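Local atomic coordinates of hypothetical protein SO2946 (Shewanella oneidensis, PDB entry 2A5Z), a protein that is of unknown function but adopts a jelly-roll fold with a carbohydrate-binding module, binds magnesium, and may recognise carbohydrates. Residues A99-L104 with T141-I147; Q134-G139 with R150-E156; D194-V199 with Y212-M218. All coordinates share one frame; numbering follows the deposited sequence.

Contact 2 lies between the other two. Its centre is about 11 Å from that of contact 1 and about 14 Å from that of contact 3, whereas the centres of contacts 1 and 3 are about 22 Å apart and their nearest atoms stay about 8 Å apart. Contact 1 meets contact 2 where Ile147 CD1 packs on Leu135 CD2 at 3.6 Å. On another side Ser151 and Leu153 of contact 2 face Phe197 and Val199 of contact 3, with Leu153 N 3.3 Å from Val199 CG1, which brings two different sheets of the jelly roll together. The side chain of Ile138 is about 11 Å from that of the magnesium ligand Asp247; contacts 1 and 3 lie away from the metal site.

Contact 1 of 3, residues A99-L104 with T141-I147; sequences ANASFL and TSIGLGI
Two flat groups of Asn100 receive the turn. On one side of its side-chain amide plane lie both Leu145 O, displaced toward CB and 3.3 Å from Asn100 CB, and the methyl Ile147 CD1, 3.6 Å from Asn100 OD1. The peptide group joining Asn100 to Ala101 carries Leu145 CD2 over one face, 3.4 Å from Asn100 O. A third plane, the carbonyl of Gly144, is met from above: Ser102 OG donates to Gly144 O over 2.9 Å from 53° out of that plane. The torsion that sets OG between the backbone N and the carbonyl carbon (chi1 64°) directs it at the turn; OG is also hydrogen-bonded to Thr73 OG1, while Lys231 NZ is a second partner of Gly144 O. The loop that they meet is a type II' beta turn from Ile143 to Gly146, with Gly144 at phi 61° and Gly146 N bonded to Ile143 O at 3.2 Å. In the jelly roll it follows strand 140-142 and packs beside the start of strand 102-107, which pairs on its own account with strands 68-73 and 230-234. Deeper in, Leu104 CD1 and Thr141 CG2 meet tip to tip at 3.9 Å. Ile143 touches Leu104 through CG1 and also packs on His58 of the second subunit.

Contact 2 of 3, residues Q134-G139 with R150-E156; sequences QLTVIG and RSGLIIE
Thr136 and Ile155 form an antiparallel hydrogen-bonded pair, as do Ile138 and Leu153, and the axes of 134-137 and 153-156 approach to 4.7 Å with their directions 171° apart. Four N-H...O bonds hold the ladder; the shortest, Ile155 N to Thr136 O, is 2.8 Å. Leu135, Val137, Ile154 and Glu156 share one face. There Leu135 CD1 lies alongside Ile154 CG2 at 3.8 Å, the two side chains pointing the same way, and it also touches Glu156 CG. Arg150 comes back across this face from beyond the corner at Gly152: its CG lies between the backbone N and the carbonyl carbon (chi1 56°), and the chain then runs extended to NE. The side chains of Arg150 and Val137 cross at about a right angle, with Arg150 CD 3.4 Å from Val137 CG2, and the guanidinium sets one face over Leu135 CD2, which stands 4.0 Å above the centre of that plane. Arg150 NH2 bonds to Ile147 O. The other face carries Thr136, Ile138, Leu153 and Ile155; from it Ile138 and Ile155 reach Phe124, and Leu153 reaches Val199 and Leu201, so it faces the second sheet across the jelly-roll core. Gly139 pairs with Gly152 at the corner, where the CA atoms come within 4.4 Å and make CA-H...O contacts to Ser151 O and Ile138 O, respectively. A water bridges Thr136 OG1 and Ile155 O, and Thr136 OG1 also bonds to Thr232 OG1. Ile155 O therefore accepts from both the water and Thr136 N, so these buried polar atoms are satisfied by the ladder, the water and Thr232.

Contact 3 of 3, residues D194-V199 with Y212-M218; sequences DDRFKV and YTSTAAM
Ser214 OG is held from two directions: it accepts from Phe197 N at 3.0 Å and donates to Ala216 O within its own segment. The remaining polar atoms of Ser214 are engaged as well. Its N bonds to Phe197 O, and its carbonyl O receives Arg196 NH1 at 2.8 Å, close to the guanidinium plane and nearly in line with the C=O bond (176°). The arginine reaches this carbonyl because its chain bends at CG-CD (chi3 -60°). Asp194 steadies the same guanidinium, with OD2 taking NE at 2.8 Å in a salt bridge lying in the guanidinium plane, while Asp194 OD1 accepts from Arg196 N and closes an Asx turn. Beneath this polar network Ser214 CB makes a CH-pi contact over one face of the Phe197 ring, 3.7 Å from its centroid and 21° off the ring normal. Tyr212 has Phe197 CE1 at its ring edge, 4.1 Å from CD2. Past the strand ends, Met218 N, in a residue present as selenomethionine, bonds to Asp195 O at 2.8 Å, and its CE lies 3.5 Å from Asp195 OD1. A water bridges Asp195 OD2 and Met218 O, and Asp195 OD2 also forms a salt bridge with Arg220. The regular part is a beta hairpin, in which Val199 and Tyr212 form the hydrogen-bonded pair. Strand 208-213 is outermost within this chain in its six-stranded sheet, and strand 197-203 separates it from 184-191. Phe197 and Met218 pack on Phe189 of that third strand and on Ser151 of the other sheet.

Contact 1 of 3, residues A99-L104 with T141-I147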
ATOM      1  N   ALA C  99      19.185  23.292   4.552  1.00 21.18           N
ATOM      2  CA  ALA C  99      18.153  24.308   4.378  1.00 21.36           C
ATOM      3  C   ALA C  99      17.081  23.817   3.414  1.00 21.42           C
ATOM      4  O   ALA C  99      17.379  23.129   2.428  1.00 21.66           O
ATOM      5  CB  ALA C  99      18.762  25.616   3.878  1.00 21.74           C
ATOM      6  N   ASN C 100      15.835  24.166   3.713  1.00 20.74           N
ATOM      7  CA  ASN C 100      14.665  23.794   2.903  1.00 20.73           C
ATOM      8  C   ASN C 100      14.226  22.326   2.995  1.00 19.80           C
ATOM      9  O   ASN C 100      13.314  21.905   2.273  1.00 19.76           O
ATOM     10  CB  ASN C 100      14.809  24.251   1.442  1.00 20.99           C
ATOM     11  CG  ASN C 100      14.847  25.762   1.304  1.00 23.03           C
ATOM     12  OD1 ASN C 100      14.343  26.496   2.159  1.00 24.32           O
ATOM     13  ND2 ASN C 100      15.434  26.236   0.212  1.00 24.82           N
ATOM     14  N   ALA C 101      14.846  21.565   3.898  1.00 19.01           N
ATOM     15  CA  ALA C 101      14.398  20.196   4.187  1.00 18.25           C
ATOM     16  C   ALA C 101      12.908  20.229   4.509  1.00 18.01           C
ATOM     17  O   ALA C 101      12.429  21.149   5.191  1.00 16.78           O
ATOM     18  CB  ALA C 101      15.177  19.611   5.344  1.00 18.16           C
ATOM     19  N   SER C 102      12.173  19.241   4.009  1.00 17.75           N
ATOM     20  CA  SER C 102      10.722  19.243   4.158  1.00 17.88           C
ATOM     21  C   SER C 102      10.125  17.840   4.198  1.00 17.65           C
ATOM     22  O   SER C 102      10.744  16.873   3.748  1.00 17.59           O
ATOM     23  CB  SER C 102      10.071  20.038   3.021  1.00 18.01           C
ATOM     24  OG  SER C 102      10.294  19.425   1.759  1.00 18.54           O
ATOM     25  N   PHE C 103       8.923  17.749   4.755  1.00 17.12           N
ATOM     26  CA  PHE C 103       8.103  16.560   4.596  1.00 16.98           C
ATOM     27  C   PHE C 103       6.790  16.953   3.941  1.00 16.78           C
ATOM     28  O   PHE C 103       6.160  17.946   4.321  1.00 16.75           O
ATOM     29  CB  PHE C 103       7.860  15.838   5.923  1.00 16.84           C
ATOM     30  CG  PHE C 103       6.934  14.657   5.798  1.00 17.18           C
ATOM     31  CD1 PHE C 103       7.391  13.450   5.280  1.00 16.48           C
ATOM     32  CD2 PHE C 103       5.594  14.764   6.175  1.00 17.45           C
ATOM     33  CE1 PHE C 103       6.524  12.353   5.151  1.00 17.24           C
ATOM     34  CE2 PHE C 103       4.722  13.677   6.052  1.00 16.93           C
ATOM     35  CZ  PHE C 103       5.186  12.475   5.543  1.00 16.34           C
ATOM     36  N   LEU C 104       6.387  16.171   2.952  1.00 16.72           N
ATOM     37  CA  LEU C 104       5.185  16.466   2.188  1.00 17.08           C
ATOM     38  C   LEU C 104       4.286  15.238   2.135  1.00 17.09           C
ATOM     39  O   LEU C 104       4.718  14.174   1.696  1.00 17.63           O
ATOM     40  CB  LEU C 104       5.566  16.930   0.768  1.00 17.20           C
ATOM     41  CG  LEU C 104       4.508  17.612  -0.111  1.00 18.47           C
ATOM     42  CD1 LEU C 104       5.150  18.461  -1.224  1.00 19.47           C
ATOM     43  CD2 LEU C 104       3.563  16.587  -0.698  1.00 20.16           C
ATOM     44  N   THR C 141       1.658  23.388  -3.560  1.00 19.35           N
ATOM     45  CA  THR C 141       3.031  23.763  -3.235  1.00 19.99           C
ATOM     46  C   THR C 141       4.037  23.181  -4.223  1.00 20.74           C
ATOM     47  O   THR C 141       3.806  22.122  -4.820  1.00 20.18           O
ATOM     48  CB  THR C 141       3.410  23.365  -1.766  1.00 20.01           C
ATOM     49  OG1 THR C 141       4.745  23.796  -1.471  1.00 19.95           O
ATOM     50  CG2 THR C 141       3.290  21.857  -1.532  1.00 20.35           C
ATOM     51  N   SER C 142       5.142  23.901  -4.417  1.00 21.69           N
ATOM     52  CA  SER C 142       6.311  23.325  -5.059  1.00 22.33           C
ATOM     53  C   SER C 142       6.694  22.096  -4.246  1.00 22.80           C
ATOM     54  O   SER C 142       6.604  22.098  -3.015  1.00 22.42           O
ATOM     55  CB  SER C 142       7.498  24.302  -5.038  1.00 22.33           C
ATOM     56  OG  SER C 142       7.099  25.623  -5.335  1.00 22.76           O
ATOM     57  N   ILE C 143       7.124  21.057  -4.947  1.00 23.52           N
ATOM     58  CA  ILE C 143       7.605  19.831  -4.326  1.00 24.69           C
ATOM     59  C   ILE C 143       9.008  20.009  -3.703  1.00 24.83           C
ATOM     60  O   ILE C 143       9.746  20.941  -4.049  1.00 25.16           O
ATOM     61  CB  ILE C 143       7.587  18.676  -5.378  1.00 24.68           C
ATOM     62  CG1 ILE C 143       7.142  17.356  -4.751  1.00 25.56           C
ATOM     63  CG2 ILE C 143       8.911  18.582  -6.166  1.00 25.25           C
ATOM     64  CD1 ILE C 143       6.610  16.342  -5.767  1.00 25.23           C
ATOM     65  N   GLY C 144       9.345  19.127  -2.763  1.00 24.92           N
ATOM     66  CA  GLY C 144      10.715  18.974  -2.278  1.00 24.90           C
ATOM     67  C   GLY C 144      11.353  20.182  -1.620  1.00 24.92           C
ATOM     68  O   GLY C 144      10.771  20.785  -0.715  1.00 24.64           O
ATOM     69  N   LEU C 145      12.561  20.519  -2.070  1.00 24.79           N
ATOM     70  CA  LEU C 145      13.331  21.616  -1.482  1.00 25.10           C
ATOM     71  C   LEU C 145      12.864  22.977  -1.984  1.00 25.57           C
ATOM     72  O   LEU C 145      13.320  24.009  -1.491  1.00 26.02           O
ATOM     73  CB  LEU C 145      14.842  21.442  -1.732  1.00 24.55           C
ATOM     74  CG  LEU C 145      15.557  20.216  -1.144  1.00 24.27           C
ATOM     75  CD1 LEU C 145      16.980  20.125  -1.676  1.00 23.99           C
ATOM     76  CD2 LEU C 145      15.547  20.210   0.387  1.00 21.68           C
ATOM     77  N   GLY C 146      11.948  22.970  -2.955  1.00 25.96           N
ATOM     78  CA  GLY C 146      11.377  24.190  -3.535  1.00 25.56           C
ATOM     79  C   GLY C 146      10.571  24.986  -2.533  1.00 25.56           C
ATOM     80  O   GLY C 146       9.973  24.424  -1.607  1.00 25.72           O
ATOM     81  N   ILE C 147      10.551  26.301  -2.725  1.00 25.43           N
ATOM     82  CA  ILE C 147       9.944  27.219  -1.757  1.00 25.35           C
ATOM     83  C   ILE C 147       9.294  28.449  -2.439  1.00 24.73           C
ATOM     84  O   ILE C 147       8.853  29.398  -1.770  1.00 24.77           O
ATOM     85  CB  ILE C 147      11.003  27.625  -0.692  1.00 25.49           C
ATOM     86  CG1 ILE C 147      10.355  28.307   0.514  1.00 26.54           C
ATOM     87  CG2 ILE C 147      12.124  28.456  -1.326  1.00 26.13           C
ATOM     88  CD1 ILE C 147      11.189  28.188   1.791  1.00 28.39           C
TER

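Contact 2 of 3, residues Q134-G139 with R150-E156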
ATOM      1  N   GLN C 134      10.185  28.101  10.482  1.00 18.83           N
ATOM      2  CA  GLN C 134       9.075  27.192  10.186  1.00 18.70           C
ATOM      3  C   GLN C 134       8.146  27.724   9.088  1.00 18.52           C
ATOM      4  O   GLN C 134       7.628  28.843   9.181  1.00 18.02           O
ATOM      5  CB  GLN C 134       8.270  26.869  11.448  1.00 18.71           C
ATOM      6  CG  GLN C 134       9.062  26.226  12.577  1.00 18.13           C
ATOM      7  CD  GLN C 134       8.421  26.427  13.946  1.00 16.70           C
ATOM      8  OE1 GLN C 134       7.466  27.197  14.100  1.00 16.58           O
ATOM      9  NE2 GLN C 134       8.952  25.739  14.953  1.00 16.04           N
ATOM     10  N   LEU C 135       7.948  26.903   8.054  1.00 18.59           N
ATOM     11  CA  LEU C 135       7.000  27.182   6.973  1.00 18.97           C
ATOM     12  C   LEU C 135       6.198  25.921   6.670  1.00 19.00           C
ATOM     13  O   LEU C 135       6.764  24.889   6.292  1.00 19.09           O
ATOM     14  CB  LEU C 135       7.717  27.688   5.701  1.00 19.38           C
ATOM     15  CG  LEU C 135       6.918  27.873   4.391  1.00 19.12           C
ATOM     16  CD1 LEU C 135       5.861  28.975   4.490  1.00 18.81           C
ATOM     17  CD2 LEU C 135       7.841  28.162   3.229  1.00 18.89           C
ATOM     18  N   THR C 136       4.889  26.016   6.858  1.00 18.59           N
ATOM     19  CA  THR C 136       3.967  24.925   6.577  1.00 18.91           C
ATOM     20  C   THR C 136       2.845  25.423   5.664  1.00 19.02           C
ATOM     21  O   THR C 136       2.420  26.574   5.771  1.00 18.81           O
ATOM     22  CB  THR C 136       3.377  24.353   7.894  1.00 18.88           C
ATOM     23  OG1 THR C 136       4.452  23.983   8.763  1.00 18.78           O
ATOM     24  CG2 THR C 136       2.519  23.127   7.638  1.00 18.10           C
ATOM     25  N   VAL C 137       2.396  24.561   4.752  1.00 19.36           N
ATOM     26  CA  VAL C 137       1.283  24.870   3.853  1.00 19.63           C
ATOM     27  C   VAL C 137       0.280  23.714   3.817  1.00 19.39           C
ATOM     28  O   VAL C 137       0.664  22.550   3.716  1.00 19.53           O
ATOM     29  CB  VAL C 137       1.750  25.156   2.391  1.00 19.96           C
ATOM     30  CG1 VAL C 137       0.568  25.622   1.533  1.00 19.95           C
ATOM     31  CG2 VAL C 137       2.845  26.212   2.364  1.00 20.74           C
ATOM     32  N   ILE C 138      -1.001  24.051   3.926  1.00 19.36           N
ATOM     33  CA  ILE C 138      -2.072  23.128   3.581  1.00 19.37           C
ATOM     34  C   ILE C 138      -2.703  23.687   2.295  1.00 19.17           C
ATOM     35  O   ILE C 138      -3.383  24.710   2.312  1.00 19.02           O
ATOM     36  CB  ILE C 138      -3.083  22.920   4.751  1.00 19.42           C
ATOM     37  CG1 ILE C 138      -2.398  22.209   5.923  1.00 19.60           C
ATOM     38  CG2 ILE C 138      -4.251  22.058   4.309  1.00 19.70           C
ATOM     39  CD1 ILE C 138      -2.551  22.921   7.256  1.00 20.27           C
ATOM     40  N   GLY C 139      -2.413  23.023   1.181  1.00 19.05           N
ATOM     41  CA  GLY C 139      -2.820  23.476  -0.141  1.00 18.93           C
ATOM     42  C   GLY C 139      -1.831  22.999  -1.186  1.00 18.82           C
ATOM     43  O   GLY C 139      -1.209  21.950  -1.017  1.00 18.53           O
ATOM     44  N   ARG C 150       3.195  28.434  -3.585  1.00 20.17           N
ATOM     45  CA  ARG C 150       2.246  27.806  -2.671  1.00 19.85           C
ATOM     46  C   ARG C 150       0.924  28.576  -2.640  1.00 19.93           C
ATOM     47  O   ARG C 150       0.867  29.769  -2.975  1.00 19.86           O
ATOM     48  CB  ARG C 150       2.828  27.683  -1.255  1.00 19.52           C
ATOM     49  CG  ARG C 150       3.297  29.000  -0.669  1.00 20.05           C
ATOM     50  CD  ARG C 150       4.136  28.801   0.573  1.00 20.33           C
ATOM     51  NE  ARG C 150       4.841  30.027   0.932  1.00 21.89           N
ATOM     52  CZ  ARG C 150       6.020  30.385   0.429  1.00 21.55           C
ATOM     53  NH1 ARG C 150       6.589  31.521   0.808  1.00 22.80           N
ATOM     54  NH2 ARG C 150       6.628  29.611  -0.455  1.00 21.67           N
ATOM     55  N   SER C 151      -0.127  27.885  -2.219  1.00 19.37           N
ATOM     56  CA  SER C 151      -1.451  28.464  -2.156  1.00 20.44           C
ATOM     57  C   SER C 151      -2.326  27.642  -1.197  1.00 19.71           C
ATOM     58  O   SER C 151      -2.446  26.422  -1.339  1.00 19.82           O
ATOM     59  CB  SER C 151      -2.036  28.533  -3.575  1.00 19.95           C
ATOM     60  OG  SER C 151      -3.431  28.373  -3.554  1.00 24.99           O
ATOM     61  N   GLY C 152      -2.905  28.309  -0.201  1.00 19.45           N
ATOM     62  CA  GLY C 152      -3.755  27.631   0.781  1.00 18.70           C
ATOM     63  C   GLY C 152      -3.621  28.278   2.142  1.00 18.38           C
ATOM     64  O   GLY C 152      -3.461  29.495   2.234  1.00 18.64           O
ATOM     65  N   LEU C 153      -3.715  27.484   3.206  1.00 17.92           N
ATOM     66  CA  LEU C 153      -3.406  27.999   4.538  1.00 17.79           C
ATOM     67  C   LEU C 153      -1.906  27.888   4.772  1.00 17.57           C
ATOM     68  O   LEU C 153      -1.346  26.788   4.797  1.00 17.76           O
ATOM     69  CB  LEU C 153      -4.170  27.267   5.639  1.00 17.63           C
ATOM     70  CG  LEU C 153      -4.084  27.961   7.012  1.00 18.49           C
ATOM     71  CD1 LEU C 153      -5.121  29.086   7.134  1.00 17.52           C
ATOM     72  CD2 LEU C 153      -4.238  26.963   8.151  1.00 17.51           C
ATOM     73  N   ILE C 154      -1.263  29.037   4.921  1.00 17.24           N
ATOM     74  CA  ILE C 154       0.173  29.094   5.125  1.00 17.01           C
ATOM     75  C   ILE C 154       0.450  29.407   6.594  1.00 17.49           C
ATOM     76  O   ILE C 154      -0.225  30.232   7.197  1.00 17.64           O
ATOM     77  CB  ILE C 154       0.828  30.157   4.198  1.00 17.15           C
ATOM     78  CG1 ILE C 154       0.594  29.799   2.722  1.00 15.86           C
ATOM     79  CG2 ILE C 154       2.340  30.311   4.497  1.00 15.92           C
ATOM     80  CD1 ILE C 154       0.609  31.016   1.784  1.00 15.94           C
ATOM     81  N   ILE C 155       1.431  28.728   7.173  1.00 17.72           N
ATOM     82  CA  ILE C 155       1.816  28.988   8.548  1.00 17.69           C
ATOM     83  C   ILE C 155       3.298  29.332   8.575  1.00 17.83           C
ATOM     84  O   ILE C 155       4.137  28.480   8.306  1.00 17.78           O
ATOM     85  CB  ILE C 155       1.506  27.774   9.473  1.00 17.96           C
ATOM     86  CG1 ILE C 155      -0.001  27.447   9.443  1.00 18.28           C
ATOM     87  CG2 ILE C 155       2.021  28.035  10.907  1.00 16.86           C
ATOM     88  CD1 ILE C 155      -0.384  26.109  10.061  1.00 17.56           C
ATOM     89  N   GLU C 156       3.607  30.593   8.870  1.00 18.18           N
ATOM     90  CA  GLU C 156       4.987  31.033   9.074  1.00 18.71           C
ATOM     91  C   GLU C 156       5.174  31.407  10.536  1.00 18.22           C
ATOM     92  O   GLU C 156       4.482  32.289  11.051  1.00 17.76           O
ATOM     93  CB  GLU C 156       5.327  32.228   8.182  1.00 18.61           C
ATOM     94  CG  GLU C 156       5.173  31.940   6.703  1.00 20.33           C
ATOM     95  CD  GLU C 156       5.530  33.121   5.824  1.00 20.08           C
ATOM     96  OE1 GLU C 156       5.289  34.282   6.229  1.00 22.65           O
ATOM     97  OE2 GLU C 156       6.044  32.885   4.714  1.00 23.16           O
TER
HETATM   98  O   HOH W   1       5.046  26.203  10.091  1.00 14.82           O

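Contact 3 of 3, residues D194-V199 with Y212-M218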
ATOM      1  N   ASP C 194     -13.845  27.456 -10.136  1.00 19.75           N
ATOM      2  CA  ASP C 194     -13.040  28.387 -10.938  1.00 20.13           C
ATOM      3  C   ASP C 194     -11.540  28.349 -10.577  1.00 20.27           C
ATOM      4  O   ASP C 194     -10.764  29.198 -11.021  1.00 20.19           O
ATOM      5  CB  ASP C 194     -13.590  29.811 -10.820  1.00 20.52           C
ATOM      6  CG  ASP C 194     -13.651  30.310  -9.371  1.00 21.35           C
ATOM      7  OD1 ASP C 194     -13.280  29.558  -8.440  1.00 22.74           O
ATOM      8  OD2 ASP C 194     -14.083  31.463  -9.159  1.00 22.12           O
ATOM      9  N   ASP C 195     -11.157  27.357  -9.774  1.00 19.95           N
ATOM     10  CA  ASP C 195      -9.772  27.110  -9.332  1.00 20.07           C
ATOM     11  C   ASP C 195      -9.289  28.076  -8.253  1.00 19.67           C
ATOM     12  O   ASP C 195      -8.113  28.083  -7.895  1.00 19.79           O
ATOM     13  CB  ASP C 195      -8.769  27.007 -10.501  1.00 20.28           C
ATOM     14  CG  ASP C 195      -7.756  25.859 -10.314  1.00 21.45           C
ATOM     15  OD1 ASP C 195      -8.012  24.930  -9.513  1.00 21.50           O
ATOM     16  OD2 ASP C 195      -6.702  25.875 -10.992  1.00 23.71           O
ATOM     17  N   ARG C 196     -10.206  28.882  -7.727  1.00 18.81           N
ATOM     18  CA  ARG C 196      -9.957  29.601  -6.494  1.00 18.45           C
ATOM     19  C   ARG C 196     -10.031  28.577  -5.373  1.00 17.90           C
ATOM     20  O   ARG C 196     -10.345  27.411  -5.618  1.00 18.23           O
ATOM     21  CB  ARG C 196     -10.990  30.705  -6.283  1.00 18.17           C
ATOM     22  CG  ARG C 196     -10.936  31.829  -7.312  1.00 18.60           C
ATOM     23  CD  ARG C 196     -11.847  32.998  -6.921  1.00 19.61           C
ATOM     24  NE  ARG C 196     -13.249  32.611  -6.792  1.00 22.98           N
ATOM     25  CZ  ARG C 196     -13.997  32.792  -5.704  1.00 24.28           C
ATOM     26  NH1 ARG C 196     -13.504  33.381  -4.617  1.00 25.16           N
ATOM     27  NH2 ARG C 196     -15.259  32.402  -5.712  1.00 25.50           N
ATOM     28  N   PHE C 197      -9.731  29.000  -4.150  1.00 17.64           N
ATOM     29  CA  PHE C 197      -9.777  28.102  -3.000  1.00 17.17           C
ATOM     30  C   PHE C 197     -10.338  28.783  -1.759  1.00 17.01           C
ATOM     31  O   PHE C 197     -10.306  30.014  -1.627  1.00 16.82           O
ATOM     32  CB  PHE C 197      -8.389  27.525  -2.702  1.00 16.63           C
ATOM     33  CG  PHE C 197      -7.399  28.541  -2.183  1.00 16.82           C
ATOM     34  CD1 PHE C 197      -7.337  28.849  -0.827  1.00 15.75           C
ATOM     35  CD2 PHE C 197      -6.528  29.193  -3.052  1.00 15.98           C
ATOM     36  CE1 PHE C 197      -6.435  29.785  -0.348  1.00 16.26           C
ATOM     37  CE2 PHE C 197      -5.615  30.122  -2.570  1.00 15.85           C
ATOM     38  CZ  PHE C 197      -5.572  30.420  -1.217  1.00 15.58           C
ATOM     39  N   LYS C 198     -10.853  27.962  -0.855  1.00 16.98           N
ATOM     40  CA  LYS C 198     -11.219  28.401   0.476  1.00 17.00           C
ATOM     41  C   LYS C 198     -10.488  27.522   1.473  1.00 17.35           C
ATOM     42  O   LYS C 198     -10.465  26.296   1.320  1.00 17.33           O
ATOM     43  CB  LYS C 198     -12.736  28.311   0.675  1.00 16.79           C
ATOM     44  CG  LYS C 198     -13.216  28.724   2.066  1.00 17.93           C
ATOM     45  CD  LYS C 198     -14.721  28.908   2.105  1.00 21.16           C
ATOM     46  CE  LYS C 198     -15.119  29.633   3.387  1.00 23.24           C
ATOM     47  NZ  LYS C 198     -16.483  30.231   3.310  1.00 23.55           N
ATOM     48  N   VAL C 199      -9.855  28.147   2.466  1.00 17.36           N
ATOM     49  CA  VAL C 199      -9.267  27.408   3.590  1.00 17.57           C
ATOM     50  C   VAL C 199      -9.964  27.772   4.889  1.00 17.36           C
ATOM     51  O   VAL C 199     -10.312  28.936   5.117  1.00 17.03           O
ATOM     52  CB  VAL C 199      -7.726  27.613   3.763  1.00 17.40           C
ATOM     53  CG1 VAL C 199      -6.956  26.827   2.708  1.00 18.46           C
ATOM     54  CG2 VAL C 199      -7.350  29.089   3.741  1.00 17.31           C
ATOM     55  N   TYR C 212     -10.420  31.791   4.958  1.00 17.56           N
ATOM     56  CA  TYR C 212     -10.018  32.689   3.881  1.00 17.76           C
ATOM     57  C   TYR C 212     -10.475  32.105   2.552  1.00 17.70           C
ATOM     58  O   TYR C 212     -10.270  30.923   2.305  1.00 17.18           O
ATOM     59  CB  TYR C 212      -8.497  32.862   3.875  1.00 18.25           C
ATOM     60  CG  TYR C 212      -7.981  33.762   2.778  1.00 18.65           C
ATOM     61  CD1 TYR C 212      -7.989  35.143   2.934  1.00 18.91           C
ATOM     62  CD2 TYR C 212      -7.478  33.232   1.584  1.00 19.67           C
ATOM     63  CE1 TYR C 212      -7.524  35.985   1.932  1.00 19.74           C
ATOM     64  CE2 TYR C 212      -6.997  34.072   0.572  1.00 21.01           C
ATOM     65  CZ  TYR C 212      -7.030  35.451   0.764  1.00 20.41           C
ATOM     66  OH  TYR C 212      -6.567  36.311  -0.206  1.00 21.73           O
ATOM     67  N   THR C 213     -11.106  32.936   1.719  1.00 17.70           N
ATOM     68  CA  THR C 213     -11.439  32.581   0.338  1.00 17.98           C
ATOM     69  C   THR C 213     -10.609  33.444  -0.613  1.00 18.31           C
ATOM     70  O   THR C 213     -10.629  34.675  -0.528  1.00 18.33           O
ATOM     71  CB  THR C 213     -12.951  32.780   0.034  1.00 17.99           C
ATOM     72  OG1 THR C 213     -13.727  32.064   0.995  1.00 17.25           O
ATOM     73  CG2 THR C 213     -13.309  32.251  -1.354  1.00 18.80           C
ATOM     74  N   SER C 214      -9.880  32.799  -1.517  1.00 18.67           N
ATOM     75  CA  SER C 214      -9.009  33.520  -2.443  1.00 18.88           C
ATOM     76  C   SER C 214      -9.773  34.391  -3.458  1.00 19.39           C
ATOM     77  O   SER C 214     -10.935  34.124  -3.779  1.00 19.56           O
ATOM     78  CB  SER C 214      -8.050  32.552  -3.149  1.00 18.61           C
ATOM     79  OG  SER C 214      -8.695  31.836  -4.186  1.00 17.84           O
ATOM     80  N   THR C 215      -9.110  35.444  -3.932  1.00 19.88           N
ATOM     81  CA  THR C 215      -9.613  36.276  -5.019  1.00 20.28           C
ATOM     82  C   THR C 215      -9.141  35.691  -6.346  1.00 20.43           C
ATOM     83  O   THR C 215      -9.931  35.516  -7.274  1.00 20.52           O
ATOM     84  CB  THR C 215      -9.145  37.750  -4.870  1.00 20.46           C
ATOM     85  OG1 THR C 215      -9.735  38.324  -3.695  1.00 21.26           O
ATOM     86  CG2 THR C 215      -9.554  38.588  -6.079  1.00 21.19           C
ATOM     87  N   ALA C 216      -7.851  35.378  -6.419  1.00 20.54           N
ATOM     88  CA  ALA C 216      -7.259  34.806  -7.615  1.00 20.62           C
ATOM     89  C   ALA C 216      -7.212  33.282  -7.526  1.00 20.69           C
ATOM     90  O   ALA C 216      -7.380  32.707  -6.442  1.00 20.61           O
ATOM     91  CB  ALA C 216      -5.872  35.373  -7.825  1.00 20.99           C
ATOM     92  N   ALA C 217      -6.981  32.636  -8.669  1.00 20.31           N
ATOM     93  CA  ALA C 217      -6.875  31.179  -8.731  1.00 19.70           C
ATOM     94  C   ALA C 217      -5.640  30.685  -7.977  1.00 19.40           C
ATOM     95  O   ALA C 217      -4.614  31.370  -7.936  1.00 19.47           O
ATOM     96  CB  ALA C 217      -6.837  30.714 -10.170  1.00 19.89           C
HETATM   97  N   MSE C 218      -5.750  29.493  -7.389  1.00 18.51           N
HETATM   98  CA  MSE C 218      -4.645  28.854  -6.681  1.00 17.31           C
HETATM   99  C   MSE C 218      -3.410  28.657  -7.571  1.00 18.01           C
HETATM  100  O   MSE C 218      -3.523  28.634  -8.813  1.00 18.16           O
HETATM  101  CB  MSE C 218      -5.104  27.503  -6.101  1.00 17.89           C
HETATM  102  CG  MSE C 218      -5.222  26.340  -7.112  1.00 16.85           C
HETATM  103 SE   MSE C 218      -5.701  24.748  -6.370  1.00 13.41          SE
HETATM  104  CE  MSE C 218      -7.428  25.065  -6.033  1.00 13.73           C
TER
HETATM  105  O   HOH W   2      -4.794  27.795 -11.093  1.00 27.70           O